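Local coordinates for protein-arginine-phosphatase (Bacillus subtilis subsp. subtilis, PDB 4KK3) that removes phosphate from phosphoarginine residues of proteins, counteracting the arginine kinase McsB, with almost no activity on phosphoserine, phosphothreonine or phosphotyrosine peptides, at residues 5-8 with 13-16; 20-25 with 32-37; 107-112 with 135-140; 86-91 with 100-105. One frame throughout, in Å; residues are numbered along the deposited sequence.

Contact 1 (5-8 with 13-16); sequences FVCT and RSPM. With PO4 (phosphate ion), chain B.
Thr8 and Arg13 cross obliquely beside the phosphate, with Thr8 OG1, hydrogen-bonded to His87 NE2, at the edge of the guanidinium and near its plane. The phosphate meets the same flat group edge-on, its P in plane: NE donates to PO4 O1 at 2.9 Å and NH2 to PO4 O3 at 2.8 Å, both bonds nearly straight. A bend at chi3 (-55°) brings NE and NH2 to the anion, and O1 takes a further bond from the backbone N of Arg13 at 2.8 Å. With the weak bond from Thr8 N and those from the N-H groups of Gly9, Thr11 and Cys12, this is the CX5R phosphate loop of the low molecular weight phosphatases. The nucleophile Cys7 ends the strand with SG 3.4 Å from PO4 O4; a bond from Ser14 N to SG is doubtful, because SG is modelled too close to Ser14 OG. Ser14 CB packs 3.4 Å from Phe5 O, while its OG is bonded by Asn10. With a methionine in place of Arg13, the phosphate would probably lose its two side-chain donors and Val116 O its mate. The ring of donors is consistent with a site receiving the phosphoryl group before Cys7 SG.

Contact 2 (20-25 with 32-37); sequences LFKSIA and VNVRSA
Phe21 reaches from helix 13-28 to both valines of segment 32-37. Its CG stands anti to the backbone N (chi1 -168°), which sends the ring out toward the strand, where it crosses Val34 and Val32 at about right angles. Val34 CG2 comes to the ring edge, near the ring plane, 3.6 Å from Phe21 CD2; Val32 CG2 approaches CE2 more obliquely, at 3.9 Å. The same ring also touches Leu141 and Leu145 of helix 124-145, and Val34 in turn rests on Phe5, so the valine is wedged between the helix and the neighbouring strand.

Lys22 follows on the more exposed side. Its chain runs extended past Val34, the two side chains sliding by each other in opposite directions, with CG 4.0 Å from Val34 CB and CE 3.3 Å from Val34 O. This is a contact of methylenes: the ammonium group turns to Glu18, with which NZ forms a salt bridge, and a second oxygen of that carboxylate is bonded by Ser36 OG. Helix 13-28 is here the helix of the beta-alpha-beta unit made with strands 2-7 and 33-38, and it lies against the strand at one border of the parallel sheet.

One turn on from Phe21, whose O takes a 2.7 Å bond from Ala25 N, Ala25 lies on the same strand-facing side of the helix. Ala25 CB is 4.0 Å from Val32 CG2, the branch left between the backbone N and the carbonyl carbon of Val32. Leu30 also touches Ala25, and Val32 is touched by Leu151.

Contact 3 (107-112 with 135-140); sequences EYVTGS and EELLRQ
Val109 presses CG1 against the side of helix 124-145, 3.5 Å from Gln140 CB and 3.6 Å from Leu137 O. At chi1 175° Val109 swings this branch away from its own N and in between the two residues, and Leu141 adds a further apolar neighbour. The Gln140 chain slants across Val109, and its amide carbon CD stays 3.8 Å from Val109 CG1. That amide is held in turn: Gln140 NE2 donates to Glu136 O at 3.2 Å, reaching the oxygen from above the carbonyl plane. Cut back to an alanine, Gln140 would keep CB on Val109 CG1 but is likely to leave the methyl without the cover of the amide end, and Glu136 O without its side-chain donor. The contact thus sets the C-terminal turn of the short helix 105-110 against the long helix 124-145, whose Leu138 faces helix 13-28.

Toward solvent the fit is sparser. Thr110 contributes a single methyl, CG2, which lies 3.6 Å from Leu137 CD2. Its hydroxyl serves the helix end: Thr110 OG1 is hydrogen-bonded to Lys106 O, and it accepts from Ser112 N at 3.1 Å, an ST turn, and from Ser112 OG at 2.7 Å, around Gly111, which leaves the helix with positive phi.

Contact 4 (86-91 with 100-105); sequences QHKQII and DKVFTL
Lys88 and Thr104, which touch through their side chains, also share a polar partner: OE1 of Glu107 takes a salt bridge from Lys88 NZ and a hydrogen bond from Thr104 N. Thr104 is the N-cap of helix 105-110 and its own hydroxyl caps a backbone N of that helix, so with Glu107 it forms a capping box, onto which the lysine adds its charge. The contact belongs to the beta-alpha-beta unit of strand 79-82, helix 85-94 and strand 102-104. Here the helix segment runs nearly antiparallel to the strand, at 162°, with 8.3 Å between the axes.

The aliphatic part of Lys88 fills much of that gap. Its CG meets Val102 CG1 at 3.8 Å, the two side chains passing in opposite directions, and its CD lies 3.6 Å from Thr104 CG2, here crossing at about a right angle. A bend at chi3 (46°) then turns CE and NZ across the strand toward Glu107, with CE 4.0 Å from Val102 O. The buried end of the contact is purely apolar. Met74 touches both Ile91 and Val102, and across the segments Ile91 CG2 stands 4.1 Å from Val102 CG2.

How the contacts relate
From the N terminus, contact 1 closes the phosphate loop between strand 2-7 and helix 13-28, and contact 2 then closes the turn from that helix into strand 33-38. Contact 4 comes next, closing the connection from helix 85-94 to strand 102-104 at the opposite border of the sheet, and contact 3 last, spanning the longer excursion that carries Asp118. All four are in series; none nests or crosses. Phe5 pairs with Arg35 and Ala37 to join contacts 1 and 2, whereas His87, bonded to Thr8, links contact 4 to the active site. Leu138 brings helix 124-145 against both Phe5 and Phe21, and Phe103 meets Tyr108 between contacts 4 and 3.

Contact 1 (5-8 with 13-16)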
loop_
_atom_site.group_PDB
_atom_site.type_symbol
_atom_site.label_atom_id
_atom_site.label_comp_id
_atom_site.label_asym_id
_atom_site.label_seq_id
_atom_site.Cartn_x
_atom_site.Cartn_y
_atom_site.Cartn_z
ATOM N N PHE A 5 3.633 -1.318 1.213
ATOM C CA PHE A 5 2.268 -0.937 1.577
ATOM C C PHE A 5 1.655 -2.066 2.386
ATOM O O PHE A 5 1.804 -3.220 2.028
ATOM C CB PHE A 5 1.435 -0.701 0.305
ATOM C CG PHE A 5 1.898 0.477 -0.495
ATOM C CD1 PHE A 5 1.689 1.765 -0.028
ATOM C CD2 PHE A 5 2.544 0.295 -1.712
ATOM C CE1 PHE A 5 2.118 2.857 -0.748
ATOM C CE2 PHE A 5 2.986 1.383 -2.451
ATOM C CZ PHE A 5 2.762 2.668 -1.983
ATOM N N VAL A 6 0.979 -1.744 3.486
ATOM C CA VAL A 6 0.436 -2.783 4.363
ATOM C C VAL A 6 -1.059 -2.590 4.634
ATOM O O VAL A 6 -1.501 -1.476 4.945
ATOM C CB VAL A 6 1.171 -2.781 5.733
ATOM C CG1 VAL A 6 0.502 -3.784 6.677
ATOM C CG2 VAL A 6 2.635 -3.119 5.554
ATOM N N CYS A 7 -1.838 -3.666 4.516
ATOM C CA CYS A 7 -3.247 -3.626 4.914
ATOM C C CYS A 7 -3.563 -4.851 5.764
ATOM O O CYS A 7 -2.670 -5.418 6.384
ATOM C CB CYS A 7 -4.190 -3.519 3.698
ATOM S SG CYS A 7 -4.046 -4.862 2.483
ATOM N N THR A 8 -4.825 -5.256 5.809
ATOM C CA THR A 8 -5.192 -6.406 6.624
ATOM C C THR A 8 -4.969 -7.720 5.851
ATOM O O THR A 8 -4.147 -8.557 6.227
ATOM C CB THR A 8 -6.663 -6.305 7.075
ATOM O OG1 THR A 8 -6.865 -5.090 7.811
ATOM C CG2 THR A 8 -7.044 -7.499 7.938
ATOM N N ARG A 13 -6.547 -3.326 -0.577
ATOM C CA ARG A 13 -5.943 -1.991 -0.521
ATOM C C ARG A 13 -4.456 -1.972 -0.846
ATOM O O ARG A 13 -4.020 -1.232 -1.731
ATOM C CB ARG A 13 -6.144 -1.371 0.866
ATOM C CG ARG A 13 -7.478 -0.685 1.068
ATOM C CD ARG A 13 -7.751 -0.484 2.581
ATOM N NE ARG A 13 -7.674 -1.748 3.299
ATOM C CZ ARG A 13 -7.837 -1.859 4.616
ATOM N NH1 ARG A 13 -8.097 -0.776 5.329
ATOM N NH2 ARG A 13 -7.752 -3.046 5.200
ATOM N N SER A 14 -3.665 -2.750 -0.111
ATOM C CA SER A 14 -2.230 -2.725 -0.365
ATOM C C SER A 14 -1.803 -3.274 -1.740
ATOM O O SER A 14 -0.887 -2.706 -2.330
ATOM C CB SER A 14 -1.363 -3.237 0.812
ATOM O OG SER A 14 -1.497 -4.621 1.072
ATOM N N PRO A 15 -2.471 -4.339 -2.262
ATOM C CA PRO A 15 -2.145 -4.727 -3.643
ATOM C C PRO A 15 -2.564 -3.673 -4.659
ATOM O O PRO A 15 -1.848 -3.490 -5.645
ATOM C CB PRO A 15 -2.956 -6.018 -3.862
ATOM C CG PRO A 15 -3.237 -6.536 -2.490
ATOM C CD PRO A 15 -3.389 -5.311 -1.634
HETATM N N MSE A 16 -3.704 -3.013 -4.459
HETATM C CA MSE A 16 -4.072 -1.906 -5.345
HETATM C C MSE A 16 -3.050 -0.788 -5.252
HETATM O O MSE A 16 -2.631 -0.241 -6.251
HETATM C CB MSE A 16 -5.478 -1.366 -5.049
HETATM C CG MSE A 16 -6.591 -2.205 -5.711
HETATM SE SE MSE A 16 -8.354 -1.332 -5.661
HETATM C CE MSE A 16 -8.653 -1.568 -3.795
HETATM P P PO4 B . -7.672 -5.626 2.491
HETATM O O1 PO4 B . -7.559 -4.247 1.916
HETATM O O2 PO4 B . -9.134 -6.047 2.464
HETATM O O3 PO4 B . -7.251 -5.567 3.969
HETATM O O4 PO4 B . -6.852 -6.671 1.800
HETATM O O HOH W 1 -9.652 -4.384 7.727
#

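Contact 2 (20-25 with 32-37)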
loop_
_atom_site.group_PDB
_atom_site.type_symbol
_atom_site.label_atom_id
_atom_site.label_comp_id
_atom_site.label_asym_id
_atom_site.label_seq_id
_atom_site.Cartn_x
_atom_site.Cartn_y
_atom_site.Cartn_z
ATOM N N LEU A 20 -0.868 0.464 -8.489
ATOM C CA LEU A 20 -1.033 1.867 -8.866
ATOM C C LEU A 20 0.284 2.648 -8.721
ATOM O O LEU A 20 0.677 3.401 -9.625
ATOM C CB LEU A 20 -2.133 2.543 -8.036
ATOM C CG LEU A 20 -3.581 2.105 -8.278
ATOM C CD1 LEU A 20 -4.489 2.662 -7.196
ATOM C CD2 LEU A 20 -4.031 2.602 -9.645
ATOM N N PHE A 21 0.964 2.479 -7.587
ATOM C CA PHE A 21 2.218 3.209 -7.375
ATOM C C PHE A 21 3.363 2.783 -8.307
ATOM O O PHE A 21 4.166 3.622 -8.737
ATOM C CB PHE A 21 2.663 3.139 -5.916
ATOM C CG PHE A 21 3.777 4.085 -5.592
ATOM C CD1 PHE A 21 3.570 5.456 -5.659
ATOM C CD2 PHE A 21 5.019 3.610 -5.222
ATOM C CE1 PHE A 21 4.610 6.344 -5.369
ATOM C CE2 PHE A 21 6.058 4.497 -4.928
ATOM C CZ PHE A 21 5.841 5.853 -5.006
ATOM N N LYS A 22 3.453 1.494 -8.612
ATOM C CA LYS A 22 4.484 1.027 -9.543
ATOM C C LYS A 22 4.320 1.713 -10.894
ATOM O O LYS A 22 5.304 2.124 -11.514
ATOM C CB LYS A 22 4.427 -0.488 -9.713
ATOM C CG LYS A 22 5.055 -1.274 -8.568
ATOM C CD LYS A 22 4.725 -2.750 -8.705
ATOM C CE LYS A 22 5.566 -3.618 -7.789
ATOM N NZ LYS A 22 5.146 -5.050 -7.894
ATOM N N SER A 23 3.072 1.846 -11.333
ATOM C CA SER A 23 2.776 2.496 -12.606
ATOM C C SER A 23 3.151 3.973 -12.590
ATOM O O SER A 23 3.826 4.462 -13.500
ATOM C CB SER A 23 1.290 2.357 -12.940
ATOM O OG SER A 23 1.010 2.951 -14.197
ATOM N N ILE A 24 2.692 4.668 -11.550
ATOM C CA ILE A 24 2.969 6.086 -11.337
ATOM C C ILE A 24 4.470 6.338 -11.240
ATOM O O ILE A 24 5.001 7.254 -11.876
ATOM C CB ILE A 24 2.293 6.576 -10.026
ATOM C CG1 ILE A 24 0.794 6.766 -10.225
ATOM C CG2 ILE A 24 2.907 7.888 -9.562
ATOM C CD1 ILE A 24 0.030 6.845 -8.911
ATOM N N ALA A 25 5.151 5.504 -10.452
ATOM C CA ALA A 25 6.588 5.644 -10.223
ATOM C C ALA A 25 7.380 5.526 -11.511
ATOM O O ALA A 25 8.320 6.286 -11.742
ATOM C CB ALA A 25 7.081 4.614 -9.209
ATOM N N VAL A 32 12.373 3.381 -7.260
ATOM C CA VAL A 32 11.988 2.785 -5.990
ATOM C C VAL A 32 11.610 1.328 -6.184
ATOM O O VAL A 32 11.237 0.912 -7.284
ATOM C CB VAL A 32 10.795 3.527 -5.348
ATOM C CG1 VAL A 32 11.174 4.958 -5.017
ATOM C CG2 VAL A 32 9.588 3.499 -6.265
ATOM N N ASN A 33 11.710 0.558 -5.106
ATOM C CA ASN A 33 11.287 -0.831 -5.088
ATOM C C ASN A 33 10.008 -0.929 -4.266
ATOM O O ASN A 33 9.969 -0.467 -3.136
ATOM C CB ASN A 33 12.388 -1.692 -4.472
ATOM C CG ASN A 33 12.150 -3.172 -4.663
ATOM O OD1 ASN A 33 11.530 -3.827 -3.825
ATOM N ND2 ASN A 33 12.653 -3.714 -5.767
ATOM N N VAL A 34 8.958 -1.514 -4.832
ATOM C CA VAL A 34 7.651 -1.475 -4.174
ATOM C C VAL A 34 7.076 -2.861 -3.917
ATOM O O VAL A 34 7.059 -3.708 -4.803
ATOM C CB VAL A 34 6.650 -0.649 -5.008
ATOM C CG1 VAL A 34 5.324 -0.521 -4.289
ATOM C CG2 VAL A 34 7.236 0.721 -5.311
ATOM N N ARG A 35 6.600 -3.082 -2.695
ATOM C CA ARG A 35 5.981 -4.345 -2.322
ATOM C C ARG A 35 4.727 -4.080 -1.494
ATOM O O ARG A 35 4.430 -2.939 -1.147
ATOM C CB ARG A 35 6.941 -5.172 -1.467
ATOM C CG ARG A 35 8.156 -5.719 -2.183
ATOM C CD ARG A 35 8.819 -6.780 -1.314
ATOM N NE ARG A 35 7.821 -7.494 -0.521
ATOM C CZ ARG A 35 7.075 -8.498 -0.977
ATOM N NH1 ARG A 35 7.212 -8.917 -2.230
ATOM N NH2 ARG A 35 6.187 -9.079 -0.181
ATOM N N SER A 36 3.992 -5.147 -1.188
ATOM C CA SER A 36 2.867 -5.058 -0.268
ATOM C C SER A 36 2.796 -6.315 0.592
ATOM O O SER A 36 3.303 -7.374 0.211
ATOM C CB SER A 36 1.546 -4.866 -1.014
ATOM O OG SER A 36 1.279 -5.996 -1.817
ATOM N N ALA A 37 2.185 -6.182 1.761
ATOM C CA ALA A 37 1.951 -7.330 2.644
ATOM C C ALA A 37 0.767 -7.060 3.583
ATOM O O ALA A 37 0.239 -5.954 3.613
ATOM C CB ALA A 37 3.218 -7.655 3.445
#

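Contact 3 (107-112 with 135-140)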
loop_
_atom_site.group_PDB
_atom_site.type_symbol
_atom_site.label_atom_id
_atom_site.label_comp_id
_atom_site.label_asym_id
_atom_site.label_seq_id
_atom_site.Cartn_x
_atom_site.Cartn_y
_atom_site.Cartn_z
ATOM N N GLU A 107 -1.238 10.067 6.648
ATOM C CA GLU A 107 -0.284 10.805 7.492
ATOM C C GLU A 107 0.911 11.312 6.707
ATOM O O GLU A 107 1.254 12.496 6.725
ATOM C CB GLU A 107 0.312 9.864 8.551
ATOM C CG GLU A 107 -0.246 9.918 9.922
ATOM C CD GLU A 107 0.601 9.103 10.888
ATOM O OE1 GLU A 107 1.173 8.051 10.486
ATOM O OE2 GLU A 107 0.707 9.525 12.049
ATOM N N TYR A 108 1.570 10.378 6.035
ATOM C CA TYR A 108 2.838 10.653 5.392
ATOM C C TYR A 108 2.671 11.645 4.251
ATOM O O TYR A 108 3.469 12.567 4.086
ATOM C CB TYR A 108 3.435 9.346 4.881
ATOM C CG TYR A 108 4.880 9.464 4.488
ATOM C CD1 TYR A 108 5.249 9.678 3.171
ATOM C CD2 TYR A 108 5.876 9.378 5.449
ATOM C CE1 TYR A 108 6.581 9.788 2.820
ATOM C CE2 TYR A 108 7.197 9.493 5.114
ATOM C CZ TYR A 108 7.551 9.700 3.799
ATOM O OH TYR A 108 8.887 9.808 3.486
ATOM N N VAL A 109 1.617 11.456 3.469
ATOM C CA VAL A 109 1.424 12.246 2.268
ATOM C C VAL A 109 0.775 13.604 2.537
ATOM O O VAL A 109 1.196 14.626 1.985
ATOM C CB VAL A 109 0.593 11.443 1.241
ATOM C CG1 VAL A 109 0.271 12.300 0.036
ATOM C CG2 VAL A 109 1.358 10.194 0.850
ATOM N N THR A 110 -0.229 13.617 3.408
ATOM C CA THR A 110 -1.062 14.798 3.592
ATOM C C THR A 110 -0.811 15.505 4.919
ATOM O O THR A 110 -1.249 16.636 5.113
ATOM C CB THR A 110 -2.554 14.438 3.542
ATOM O OG1 THR A 110 -2.960 13.914 4.811
ATOM C CG2 THR A 110 -2.820 13.410 2.460
ATOM N N GLY A 111 -0.125 14.831 5.834
ATOM C CA GLY A 111 0.170 15.401 7.134
ATOM C C GLY A 111 -0.969 15.264 8.124
ATOM O O GLY A 111 -0.810 15.571 9.308
ATOM N N SER A 112 -2.119 14.802 7.651
ATOM C CA SER A 112 -3.294 14.689 8.507
ATOM C C SER A 112 -3.600 13.245 8.896
ATOM O O SER A 112 -3.224 12.306 8.202
ATOM C CB SER A 112 -4.513 15.317 7.829
ATOM O OG SER A 112 -4.820 14.649 6.616
ATOM N N GLU A 135 -5.200 6.455 -5.737
ATOM C CA GLU A 135 -4.521 7.101 -6.860
ATOM C C GLU A 135 -4.069 8.519 -6.508
ATOM O O GLU A 135 -2.915 8.889 -6.739
ATOM C CB GLU A 135 -5.420 7.099 -8.101
ATOM C CG GLU A 135 -4.714 7.538 -9.379
ATOM C CD GLU A 135 -5.594 7.368 -10.604
ATOM O OE1 GLU A 135 -6.708 6.816 -10.464
ATOM O OE2 GLU A 135 -5.175 7.783 -11.706
ATOM N N GLU A 136 -4.977 9.307 -5.944
ATOM C CA GLU A 136 -4.685 10.692 -5.599
ATOM C C GLU A 136 -3.564 10.790 -4.565
ATOM O O GLU A 136 -2.688 11.646 -4.662
ATOM C CB GLU A 136 -5.948 11.395 -5.092
ATOM C CG GLU A 136 -5.720 12.828 -4.649
ATOM C CD GLU A 136 -7.010 13.571 -4.366
ATOM O OE1 GLU A 136 -7.791 13.804 -5.313
ATOM O OE2 GLU A 136 -7.239 13.925 -3.196
ATOM N N LEU A 137 -3.594 9.908 -3.571
ATOM C CA LEU A 137 -2.549 9.893 -2.545
ATOM C C LEU A 137 -1.196 9.482 -3.118
ATOM O O LEU A 137 -0.139 10.033 -2.764
ATOM C CB LEU A 137 -2.944 8.925 -1.437
ATOM C CG LEU A 137 -4.077 9.443 -0.550
ATOM C CD1 LEU A 137 -4.702 8.310 0.255
ATOM C CD2 LEU A 137 -3.557 10.534 0.369
ATOM N N LEU A 138 -1.233 8.513 -4.022
ATOM C CA LEU A 138 -0.016 7.919 -4.552
ATOM C C LEU A 138 0.647 8.825 -5.580
ATOM O O LEU A 138 1.869 8.829 -5.690
ATOM C CB LEU A 138 -0.304 6.537 -5.138
ATOM C CG LEU A 138 -0.752 5.547 -4.047
ATOM C CD1 LEU A 138 -1.293 4.272 -4.688
ATOM C CD2 LEU A 138 0.362 5.221 -3.066
ATOM N N ARG A 139 -0.153 9.598 -6.311
ATOM C CA ARG A 139 0.410 10.642 -7.170
ATOM C C ARG A 139 1.165 11.688 -6.358
ATOM O O ARG A 139 2.252 12.115 -6.757
ATOM C CB ARG A 139 -0.655 11.297 -8.055
ATOM C CG ARG A 139 -1.173 10.353 -9.128
ATOM C CD ARG A 139 -2.001 11.055 -10.181
ATOM N NE ARG A 139 -2.518 10.096 -11.157
ATOM C CZ ARG A 139 -1.813 9.608 -12.174
ATOM N NH1 ARG A 139 -0.555 9.987 -12.366
ATOM N NH2 ARG A 139 -2.366 8.737 -13.006
ATOM N N GLN A 140 0.605 12.080 -5.216
ATOM C CA GLN A 140 1.274 13.035 -4.332
ATOM C C GLN A 140 2.529 12.422 -3.727
ATOM O O GLN A 140 3.547 13.099 -3.614
ATOM C CB GLN A 140 0.368 13.501 -3.197
ATOM C CG GLN A 140 -0.964 14.099 -3.579
ATOM C CD GLN A 140 -1.829 14.371 -2.352
ATOM O OE1 GLN A 140 -1.495 15.222 -1.518
ATOM N NE2 GLN A 140 -2.931 13.633 -2.223
#

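Contact 4 (86-91 with 100-105)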
loop_
_atom_site.group_PDB
_atom_site.type_symbol
_atom_site.label_atom_id
_atom_site.label_comp_id
_atom_site.label_asym_id
_atom_site.label_seq_id
_atom_site.Cartn_x
_atom_site.Cartn_y
_atom_site.Cartn_z
ATOM N N GLN A 86 -4.840 1.750 13.014
ATOM C CA GLN A 86 -4.858 0.437 13.638
ATOM C C GLN A 86 -3.817 -0.512 13.034
ATOM O O GLN A 86 -3.251 -1.342 13.733
ATOM C CB GLN A 86 -6.242 -0.192 13.528
ATOM C CG GLN A 86 -6.345 -1.491 14.267
ATOM C CD GLN A 86 -6.091 -1.325 15.755
ATOM O OE1 GLN A 86 -5.038 -1.703 16.270
ATOM N NE2 GLN A 86 -7.053 -0.749 16.448
ATOM N N HIS A 87 -3.572 -0.407 11.727
ATOM C CA HIS A 87 -2.508 -1.217 11.149
ATOM C C HIS A 87 -1.149 -0.890 11.772
ATOM O O HIS A 87 -0.378 -1.795 12.037
ATOM C CB HIS A 87 -2.443 -1.038 9.643
ATOM C CG HIS A 87 -3.591 -1.659 8.917
ATOM N ND1 HIS A 87 -4.109 -1.123 7.757
ATOM C CD2 HIS A 87 -4.309 -2.778 9.170
ATOM C CE1 HIS A 87 -5.104 -1.882 7.331
ATOM N NE2 HIS A 87 -5.248 -2.892 8.171
ATOM N N LYS A 88 -0.865 0.393 12.003
ATOM C CA LYS A 88 0.371 0.808 12.686
ATOM C C LYS A 88 0.524 0.155 14.043
ATOM O O LYS A 88 1.620 -0.250 14.437
ATOM C CB LYS A 88 0.404 2.323 12.888
ATOM C CG LYS A 88 0.607 3.101 11.613
ATOM C CD LYS A 88 0.619 4.610 11.834
ATOM C CE LYS A 88 1.477 5.042 13.003
ATOM N NZ LYS A 88 1.475 6.530 13.113
ATOM N N GLN A 89 -0.591 0.063 14.754
ATOM C CA GLN A 89 -0.641 -0.528 16.085
ATOM C C GLN A 89 -0.329 -2.010 16.058
ATOM O O GLN A 89 0.401 -2.524 16.914
ATOM C CB GLN A 89 -2.024 -0.312 16.700
ATOM C CG GLN A 89 -2.322 1.130 17.012
ATOM C CD GLN A 89 -1.247 1.747 17.888
ATOM O OE1 GLN A 89 -0.741 1.113 18.818
ATOM N NE2 GLN A 89 -0.865 2.975 17.574
ATOM N N ILE A 90 -0.909 -2.706 15.091
ATOM C CA ILE A 90 -0.636 -4.117 14.942
ATOM C C ILE A 90 0.821 -4.336 14.566
ATOM O O ILE A 90 1.450 -5.262 15.071
ATOM C CB ILE A 90 -1.545 -4.754 13.867
ATOM C CG1 ILE A 90 -3.013 -4.586 14.254
ATOM C CG2 ILE A 90 -1.209 -6.238 13.673
ATOM C CD1 ILE A 90 -3.384 -5.267 15.543
ATOM N N ILE A 91 1.336 -3.513 13.643
ATOM C CA ILE A 91 2.732 -3.613 13.226
ATOM C C ILE A 91 3.634 -3.529 14.460
ATOM O O ILE A 91 4.568 -4.312 14.618
ATOM C CB ILE A 91 3.155 -2.455 12.289
ATOM C CG1 ILE A 91 2.279 -2.385 11.051
ATOM C CG2 ILE A 91 4.584 -2.629 11.843
ATOM C CD1 ILE A 91 2.198 -3.616 10.362
ATOM N N ASP A 100 9.828 4.217 13.594
ATOM C CA ASP A 100 10.342 5.367 12.871
ATOM C C ASP A 100 10.186 5.248 11.381
ATOM O O ASP A 100 10.356 6.236 10.679
ATOM C CB ASP A 100 11.801 5.598 13.185
ATOM C CG ASP A 100 11.982 6.283 14.511
ATOM O OD1 ASP A 100 11.427 7.397 14.674
ATOM O OD2 ASP A 100 12.631 5.680 15.371
ATOM N N LYS A 101 9.862 4.053 10.907
ATOM C CA LYS A 101 9.661 3.861 9.463
ATOM C C LYS A 101 8.209 3.581 9.084
ATOM O O LYS A 101 7.900 3.425 7.906
ATOM C CB LYS A 101 10.566 2.746 8.926
ATOM C CG LYS A 101 10.116 1.348 9.299
ATOM C CD LYS A 101 10.961 0.278 8.623
ATOM C CE LYS A 101 12.401 0.309 9.093
ATOM N NZ LYS A 101 13.199 -0.816 8.491
ATOM N N VAL A 102 7.317 3.533 10.069
ATOM C CA VAL A 102 5.922 3.157 9.817
ATOM C C VAL A 102 4.980 4.348 9.984
ATOM O O VAL A 102 4.934 4.984 11.053
ATOM C CB VAL A 102 5.479 2.053 10.787
ATOM C CG1 VAL A 102 4.014 1.690 10.566
ATOM C CG2 VAL A 102 6.381 0.830 10.666
ATOM N N PHE A 103 4.220 4.637 8.932
ATOM C CA PHE A 103 3.286 5.753 8.919
ATOM C C PHE A 103 2.047 5.319 8.176
ATOM O O PHE A 103 2.135 4.456 7.310
ATOM C CB PHE A 103 3.918 6.952 8.196
ATOM C CG PHE A 103 5.201 7.425 8.823
ATOM C CD1 PHE A 103 5.177 8.305 9.897
ATOM C CD2 PHE A 103 6.429 6.981 8.351
ATOM C CE1 PHE A 103 6.353 8.739 10.497
ATOM C CE2 PHE A 103 7.611 7.421 8.942
ATOM C CZ PHE A 103 7.571 8.296 10.019
ATOM N N THR A 104 0.890 5.910 8.466
ATOM C CA THR A 104 -0.223 5.686 7.543
ATOM C C THR A 104 0.042 6.425 6.247
ATOM O O THR A 104 0.785 7.409 6.222
ATOM C CB THR A 104 -1.589 6.119 8.078
ATOM O OG1 THR A 104 -1.628 7.544 8.195
ATOM C CG2 THR A 104 -1.875 5.455 9.435
ATOM N N LEU A 105 -0.561 5.934 5.165
ATOM C CA LEU A 105 -0.409 6.577 3.872
ATOM C C LEU A 105 -0.899 8.028 3.930
ATOM O O LEU A 105 -0.225 8.944 3.442
ATOM C CB LEU A 105 -1.142 5.763 2.803
ATOM C CG LEU A 105 -1.113 6.325 1.385
ATOM C CD1 LEU A 105 0.302 6.535 0.875
ATOM C CD2 LEU A 105 -1.856 5.362 0.474
#